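Local coordinates for chemotaxis protein CheX (Vibrio vulnificus, PDB 6VPW) that probably dephosphorylates the phosphorylated response regulator CheY in bacterial chemotaxis, at residues Gly57-Thr62 and Ala148-Cys153. Residues are numbered along the deposited sequence; the frame is centred on the assembly and turned at random.
Sequences GSMSIT and AFIEIC
Thr62 lies over one face of the Phe149 ring, with its CB 3.8 Å from the ring centroid in a CH-pi contact. CB sits above the rim; CG2 and OG1 lie farther out, past the CZ and CE1 end, CG2 being 3.6 Å from Phe149 CZ. Phe149 CG stands between its backbone N and carbonyl carbon (chi1 52°), which folds the ring beneath Thr62. A water beside the ring is hydrogen-bonded to Ser60 OG and Thr62 OG1 and donates to Phe149 O. Thr62 OG1 also bonds Ser45 of strand 44-51. Six backbone hydrogen bonds join the antiparallel strands, two each in the pairs Ser58-Cys153, Ser60-Glu151 and Thr62-Phe149. On the other face, Met59 CG touches Ile150 CG2 at 3.9 Å and Ile152 CD1 at 4.0 Å. Ile61 and Ile150 lie side by side. This apolar face packs on helix 85-107 through Met59 and Ile61. The face with Ser60, Thr62 and Glu151 meets strand 126-130, where His130 is hydrogen-bonded to the hydroxyls of Ser58 and Ser60; Ser58 also bonds Thr117 of the second subunit. Cys153 forms a disulfide with Cys132. Both strands are interior to the six-stranded sheet, flanked by strands 44-51 and 137-142.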
# COMPACT_ATOMS: atom_id res chain seq x y z
N GLY A 57 -3.37 -4.87 10.48
CA GLY A 57 -3.82 -5.29 9.15
C GLY A 57 -3.68 -4.18 8.14
O GLY A 57 -2.93 -3.22 8.40
N SER A 58 -4.35 -4.35 7.00
CA SER A 58 -4.27 -3.35 5.91
C SER A 58 -5.60 -3.29 5.17
O SER A 58 -6.36 -4.26 5.23
CB SER A 58 -3.14 -3.68 4.96
OG SER A 58 -3.24 -5.04 4.50
N MET A 59 -5.86 -2.14 4.56
CA MET A 59 -7.07 -1.95 3.74
C MET A 59 -6.64 -1.25 2.43
O MET A 59 -5.71 -0.41 2.46
CB MET A 59 -8.09 -1.11 4.51
CG MET A 59 -9.41 -0.95 3.79
SD MET A 59 -9.43 0.54 2.79
CE MET A 59 -9.93 1.74 4.02
N SER A 60 -7.26 -1.65 1.32
CA SER A 60 -7.04 -0.97 0.03
C SER A 60 -8.41 -0.67 -0.60
O SER A 60 -9.36 -1.44 -0.36
CB SER A 60 -6.17 -1.77 -0.91
OG SER A 60 -6.71 -3.06 -1.15
N ILE A 61 -8.51 0.48 -1.25
CA ILE A 61 -9.70 0.86 -2.05
C ILE A 61 -9.17 1.05 -3.46
O ILE A 61 -8.27 1.89 -3.64
CB ILE A 61 -10.38 2.15 -1.58
CG1 ILE A 61 -10.68 2.14 -0.08
CG2 ILE A 61 -11.63 2.38 -2.41
CD1 ILE A 61 -11.19 3.46 0.43
N THR A 62 -9.73 0.30 -4.41
CA THR A 62 -9.27 0.38 -5.81
C THR A 62 -10.43 0.90 -6.65
O THR A 62 -11.56 0.38 -6.47
CB THR A 62 -8.79 -0.99 -6.28
OG1 THR A 62 -7.67 -1.36 -5.46
CG2 THR A 62 -8.41 -0.98 -7.74
N ALA A 148 -15.26 -0.61 -8.40
CA ALA A 148 -14.27 -0.38 -7.35
C ALA A 148 -14.26 -1.61 -6.44
O ALA A 148 -15.16 -2.46 -6.58
CB ALA A 148 -14.61 0.87 -6.57
N PHE A 149 -13.28 -1.70 -5.57
CA PHE A 149 -13.37 -2.79 -4.57
C PHE A 149 -12.48 -2.43 -3.39
O PHE A 149 -11.46 -1.72 -3.53
CB PHE A 149 -13.08 -4.16 -5.18
CG PHE A 149 -11.79 -4.26 -5.94
CD1 PHE A 149 -10.60 -4.52 -5.28
CD2 PHE A 149 -11.77 -4.07 -7.31
CE1 PHE A 149 -9.40 -4.60 -5.99
CE2 PHE A 149 -10.57 -4.14 -8.01
CZ PHE A 149 -9.39 -4.41 -7.35
N ILE A 150 -12.95 -2.86 -2.23
CA ILE A 150 -12.19 -2.75 -0.97
C ILE A 150 -11.60 -4.13 -0.70
O ILE A 150 -12.33 -5.14 -0.92
CB ILE A 150 -13.05 -2.31 0.22
CG1 ILE A 150 -13.58 -0.89 0.04
CG2 ILE A 150 -12.27 -2.46 1.53
CD1 ILE A 150 -14.61 -0.51 1.07
N GLU A 151 -10.34 -4.17 -0.31
CA GLU A 151 -9.77 -5.45 0.16
C GLU A 151 -9.27 -5.17 1.57
O GLU A 151 -8.70 -4.06 1.83
CB GLU A 151 -8.67 -6.01 -0.74
CG GLU A 151 -9.18 -6.50 -2.08
CD GLU A 151 -8.13 -7.28 -2.85
OE1 GLU A 151 -8.31 -7.49 -4.06
OE2 GLU A 151 -7.14 -7.69 -2.23
N ILE A 152 -9.49 -6.14 2.46
CA ILE A 152 -9.08 -5.90 3.87
C ILE A 152 -8.55 -7.21 4.44
O ILE A 152 -9.02 -8.28 4.00
CB ILE A 152 -10.25 -5.29 4.65
CG1 ILE A 152 -9.80 -4.59 5.92
CG2 ILE A 152 -11.34 -6.32 4.91
CD1 ILE A 152 -10.81 -3.58 6.41
N CYS A 153 -7.54 -7.10 5.29
CA CYS A 153 -6.92 -8.27 5.95
C CYS A 153 -6.53 -7.82 7.36
O CYS A 153 -5.82 -6.79 7.46
CB CYS A 153 -5.69 -8.77 5.18
SG CYS A 153 -5.09 -10.43 5.66
O HOH W 1 -8.56 -2.73 -3.20